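Redox-sensing transcriptional repressor rex (Thermoanaerobacter ethanolicus, PDB 3WG9) represses transcription as a DNA-binding homodimer of the Rex family and probably responds to the cellular balance of NADH and NAD(+). Local coordinates at the interface of chains A and B. Coordinates in Å, arbitrary orientation; residue numbers count along the deposited sequence, not the author numbering. Chains: chain A/B, Redox-sensing transcriptional repressor rex.

Contacts 1 and 2 lie side by side on the homodimer interface, the centres of their C-alpha atoms about 10 Å apart. Both use the C-terminal helix of chain B, residues 195-214, and B:Tyr204 belongs to both. In contact 1 the helix meets the turn after helix 68-78 and strands 85-90 and 110-117 of the Rossmann domain. In contact 2 it meets the N-terminal segment, helix 9-27 and strand 189-192. One helix thus touches both the DNA-binding and the nucleotide-binding parts of the partner. The two-fold axis repeats each contact with the chains exchanged, and each subunit thus lends its C-terminal helix to the other.

Contact 1: the interface of chains A and B. Residues chain A 79-81, 85, 110; chain B 203-204, 207.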
loop_
_atom_site.group_PDB
_atom_site.type_symbol
_atom_site.label_atom_id
_atom_site.label_comp_id
_atom_site.label_asym_id
_atom_site.label_seq_id
_atom_site.Cartn_x
_atom_site.Cartn_y
_atom_site.Cartn_z
ATOM N N LEU A 79 12.726 -12.846 -4.616
ATOM C CA LEU A 79 11.442 -12.485 -4.024
ATOM C C LEU A 79 10.592 -13.723 -3.736
ATOM O O LEU A 79 9.464 -13.641 -3.231
ATOM C CB LEU A 79 10.686 -11.523 -4.949
ATOM C CG LEU A 79 11.263 -10.108 -4.943
ATOM C CD1 LEU A 79 10.427 -9.408 -6.010
ATOM C CD2 LEU A 79 11.126 -9.375 -3.532
ATOM N N GLY A 80 11.148 -14.890 -4.021
ATOM C CA GLY A 80 10.427 -16.148 -3.870
ATOM C C GLY A 80 9.272 -16.371 -4.822
ATOM O O GLY A 80 8.388 -17.240 -4.582
ATOM N N LEU A 81 9.274 -15.616 -5.914
ATOM C CA LEU A 81 8.225 -15.726 -6.921
ATOM C C LEU A 81 8.480 -16.856 -7.939
ATOM O O LEU A 81 7.841 -16.924 -8.976
ATOM C CB LEU A 81 8.051 -14.387 -7.644
ATOM C CG LEU A 81 7.742 -13.244 -6.637
ATOM C CD1 LEU A 81 7.909 -11.908 -7.344
ATOM C CD2 LEU A 81 6.334 -13.388 -6.052
ATOM N N TYR A 85 2.221 -20.197 -3.753
ATOM C CA TYR A 85 1.793 -20.107 -2.343
ATOM C C TYR A 85 0.293 -20.378 -2.324
ATOM O O TYR A 85 -0.425 -19.948 -3.240
ATOM C CB TYR A 85 2.073 -18.709 -1.741
ATOM C CG TYR A 85 3.532 -18.376 -1.819
ATOM C CD1 TYR A 85 4.388 -18.775 -0.814
ATOM C CD2 TYR A 85 4.086 -17.829 -2.977
ATOM C CE1 TYR A 85 5.765 -18.553 -0.896
ATOM C CE2 TYR A 85 5.473 -17.637 -3.075
ATOM C CZ TYR A 85 6.279 -17.974 -2.036
ATOM O OH TYR A 85 7.642 -17.842 -2.151
ATOM N N PHE A 110 -0.006 -16.770 -6.219
ATOM C CA PHE A 110 -0.635 -16.863 -4.911
ATOM C C PHE A 110 -2.013 -17.446 -5.148
ATOM O O PHE A 110 -2.909 -16.773 -5.629
ATOM C CB PHE A 110 -0.673 -15.470 -4.260
ATOM C CG PHE A 110 0.707 -14.927 -3.991
ATOM C CD1 PHE A 110 1.446 -14.314 -5.007
ATOM C CD2 PHE A 110 1.291 -15.069 -2.740
ATOM C CE1 PHE A 110 2.800 -13.894 -4.763
ATOM C CE2 PHE A 110 2.584 -14.646 -2.488
ATOM C CZ PHE A 110 3.335 -14.015 -3.493
ATOM N N SER B 203 6.476 -13.285 0.377
ATOM C CA SER B 203 7.180 -14.369 -0.324
ATOM C C SER B 203 8.696 -14.278 -0.047
ATOM O O SER B 203 9.391 -15.312 0.099
ATOM C CB SER B 203 6.865 -14.371 -1.817
ATOM O OG SER B 203 6.884 -13.055 -2.342
ATOM N N TYR B 204 9.210 -13.051 0.004
ATOM C CA TYR B 204 10.634 -12.887 0.239
ATOM C C TYR B 204 11.042 -13.474 1.575
ATOM O O TYR B 204 12.007 -14.279 1.668
ATOM C CB TYR B 204 11.078 -11.440 0.084
ATOM C CG TYR B 204 12.539 -11.300 0.479
ATOM C CD1 TYR B 204 13.534 -11.099 -0.470
ATOM C CD2 TYR B 204 12.905 -11.336 1.808
ATOM C CE1 TYR B 204 14.895 -10.976 -0.075
ATOM C CE2 TYR B 204 14.231 -11.228 2.211
ATOM C CZ TYR B 204 15.212 -11.029 1.269
ATOM O OH TYR B 204 16.526 -10.888 1.718
ATOM N N ASN B 207 11.172 -17.241 2.158
ATOM C CA ASN B 207 12.272 -17.932 1.463
ATOM C C ASN B 207 13.640 -17.460 1.787
ATOM O O ASN B 207 14.624 -18.013 1.262
ATOM C CB ASN B 207 12.096 -17.835 -0.058
ATOM C CG ASN B 207 10.988 -18.694 -0.519
ATOM O OD1 ASN B 207 11.061 -19.918 -0.432
ATOM N ND2 ASN B 207 9.891 -18.064 -0.912
#
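The C-terminal helix of chain B, residues 195-214, rests here against the Rossmann domain of chain A. It meets the turn A:Leu79 to A:Leu81, which follows helix 68-78, and the starts of strands 85-90 and 110-117. B:Ser203 buries 53 Å² in this contact. Its hydroxyl OG donates a hydrogen bond to the backbone oxygen O of A:Leu79 at 2.8 Å. The hydroxyl arrives nearly along the C=O axis. OG sits between the backbone N and the carbonyl carbon of its own residue (chi1 43°), which turns it toward the chain A turn. On its other side OG lies in plane at the edge of the A:Phe110 ring, 3.9 Å from CZ. CB of B:Ser203 packs on CZ of A:Tyr85 at 3.7 Å.

The second polar link joins A:Tyr85 and B:Asn207, whose side chains come from opposite directions. The amide nitrogen ND2 of B:Asn207 donates to the phenol oxygen OH of A:Tyr85 at 2.6 Å. The bond is bent, 122° at the hydrogen, but OH stays close to the amide plane. The ring and amide planes are 65° apart. OH in turn donates to O of A:Gly80 at 2.6 Å, so the phenol is both acceptor and donor. ND2 also donates to O of B:Ser203 at 3.0 Å, one turn back along its own helix. This second bond helps fix the amide. A phenylalanine in place of A:Tyr85 would probably leave ND2 of B:Asn207 without its mate across the interface and O of A:Gly80 without the phenol donor. CB of B:Tyr204, the next residue on the helix after B:Ser203, comes within 4.2 Å of CD2 of A:Leu79, and these side chains cross at about a right angle. Together the contacts fasten the swapped helix to the partner's nucleotide-binding domain and help hold the homodimer together.

Contact 2: the interface of chains A and B. Residues chain A 5-6, 9, 12, 189; chain B 201, 204-205, 208.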
loop_
_atom_site.group_PDB
_atom_site.type_symbol
_atom_site.label_atom_id
_atom_site.label_comp_id
_atom_site.label_asym_id
_atom_site.label_seq_id
_atom_site.Cartn_x
_atom_site.Cartn_y
_atom_site.Cartn_z
ATOM N N THR A 5 14.732 -10.774 10.043
ATOM C CA THR A 5 15.307 -11.014 8.688
ATOM C C THR A 5 16.833 -11.010 8.699
ATOM O O THR A 5 17.420 -10.534 9.662
ATOM C CB THR A 5 14.799 -10.044 7.580
ATOM O OG1 THR A 5 15.184 -8.702 7.879
ATOM C CG2 THR A 5 13.284 -10.118 7.417
ATOM N N ILE A 6 17.438 -11.545 7.631
ATOM C CA ILE A 6 18.872 -11.431 7.328
ATOM C C ILE A 6 19.186 -10.101 6.655
ATOM O O ILE A 6 19.995 -9.320 7.173
ATOM C CB ILE A 6 19.326 -12.621 6.470
ATOM C CG1 ILE A 6 19.168 -13.910 7.296
ATOM C CG2 ILE A 6 20.740 -12.437 5.957
ATOM C CD1 ILE A 6 19.286 -15.228 6.511
ATOM N N MET A 9 14.959 -4.708 6.209
ATOM C CA MET A 9 13.612 -4.463 5.700
ATOM C C MET A 9 13.603 -3.309 4.722
ATOM O O MET A 9 12.865 -3.309 3.744
ATOM C CB MET A 9 12.634 -4.204 6.855
ATOM C CG MET A 9 12.152 -5.451 7.546
ATOM S SD MET A 9 11.337 -6.683 6.470
ATOM C CE MET A 9 9.977 -5.804 5.676
ATOM N N ILE A 12 14.656 -4.906 1.648
ATOM C CA ILE A 12 13.625 -5.837 1.138
ATOM C C ILE A 12 12.477 -5.098 0.438
ATOM O O ILE A 12 11.987 -5.528 -0.637
ATOM C CB ILE A 12 13.143 -6.714 2.288
ATOM C CG1 ILE A 12 14.270 -7.637 2.757
ATOM C CG2 ILE A 12 11.834 -7.530 1.958
ATOM C CD1 ILE A 12 14.050 -8.224 4.114
ATOM N N ILE A 189 5.659 -14.625 10.001
ATOM C CA ILE A 189 5.818 -13.355 9.265
ATOM C C ILE A 189 4.506 -12.586 9.307
ATOM O O ILE A 189 3.441 -13.153 9.049
ATOM C CB ILE A 189 6.248 -13.604 7.836
ATOM C CG1 ILE A 189 7.671 -14.187 7.827
ATOM C CG2 ILE A 189 6.200 -12.305 6.981
ATOM C CD1 ILE A 189 7.812 -15.083 6.617
ATOM N N THR B 201 6.879 -8.980 -0.249
ATOM C CA THR B 201 7.774 -9.127 0.888
ATOM C C THR B 201 7.466 -10.295 1.759
ATOM O O THR B 201 8.334 -10.734 2.515
ATOM C CB THR B 201 7.854 -7.832 1.828
ATOM O OG1 THR B 201 6.635 -7.724 2.572
ATOM C CG2 THR B 201 8.076 -6.529 0.977
ATOM N N TYR B 204 9.210 -13.051 0.004
ATOM C CA TYR B 204 10.634 -12.887 0.239
ATOM C C TYR B 204 11.042 -13.474 1.575
ATOM O O TYR B 204 12.007 -14.279 1.668
ATOM C CB TYR B 204 11.078 -11.440 0.084
ATOM C CG TYR B 204 12.539 -11.300 0.479
ATOM C CD1 TYR B 204 13.534 -11.099 -0.470
ATOM C CD2 TYR B 204 12.905 -11.336 1.808
ATOM C CE1 TYR B 204 14.895 -10.976 -0.075
ATOM C CE2 TYR B 204 14.231 -11.228 2.211
ATOM C CZ TYR B 204 15.212 -11.029 1.269
ATOM O OH TYR B 204 16.526 -10.888 1.718
ATOM N N ARG B 205 10.237 -13.192 2.596
ATOM C CA ARG B 205 10.598 -13.603 3.940
ATOM C C ARG B 205 10.379 -15.067 4.222
ATOM O O ARG B 205 11.135 -15.652 5.016
ATOM C CB ARG B 205 9.863 -12.763 4.990
ATOM C CG ARG B 205 10.429 -11.362 5.078
ATOM C CD ARG B 205 9.627 -10.533 6.088
ATOM N NE ARG B 205 8.594 -9.802 5.359
ATOM C CZ ARG B 205 7.743 -8.978 5.964
ATOM N NH1 ARG B 205 7.844 -8.818 7.291
ATOM N NH2 ARG B 205 6.840 -8.308 5.265
ATOM N N GLU B 208 13.733 -16.452 2.632
ATOM C CA GLU B 208 15.027 -15.843 2.828
ATOM C C GLU B 208 16.089 -16.850 3.330
ATOM O O GLU B 208 17.232 -16.847 2.830
ATOM C CB GLU B 208 14.970 -14.679 3.794
ATOM C CG GLU B 208 16.298 -13.909 3.800
ATOM C CD GLU B 208 16.312 -12.688 4.711
ATOM O OE1 GLU B 208 15.919 -12.821 5.871
ATOM O OE2 GLU B 208 16.663 -11.589 4.240
#
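A:Ile12 and A:Met9 of helix 9-27 and A:Ile189 of strand 189-192 pack on B:Tyr204 and B:Arg205. The contact ties the C-terminal helix of chain B to the partner's N-terminal winged-helix DNA-binding domain and probably helps set its position in the dimer. A:Ile12 lays CG1 and CD1 against the B:Tyr204 ring. CD1 of A:Ile12 is 3.6 Å from CE2 of B:Tyr204, and the side chains cross at about a right angle. CG2 of A:Ile12 also touches B:Thr201. B:Arg205 buries 73 Å² here. Its guanidinium lies between two chain A side chains. CE of A:Met9 sits over the centre of one face, 3.9 Å from CZ of B:Arg205. CG2 of A:Ile189 covers the opposite face, nearer the rim. The A:Met9 chain bends at chi2 (-57°) and again at chi3, which brings its methyl over that face. CB of B:Arg205 meets CD1 of A:Ile189 at 3.5 Å, and CG2 of A:Thr5 packs on CG and CD.

Hydrogen bonds within chain B fix the guanidinium plane. NE of B:Arg205 donates to O of B:Thr201 at 3.0 Å. NH2 of B:Arg205 donates to the hydroxyl OG1 of B:Thr201 at 2.8 Å.

A polar link across the interface runs through B:Glu208. Its extended side chain accepts the backbone N-H of A:Ile6 on OE1, with N to OE1 2.7 Å, nearly straight at 176° but from above the carboxylate plane. The other oxygen of B:Glu208, OE2, accepts the phenol OH of B:Tyr204 on its anti side at 2.6 Å.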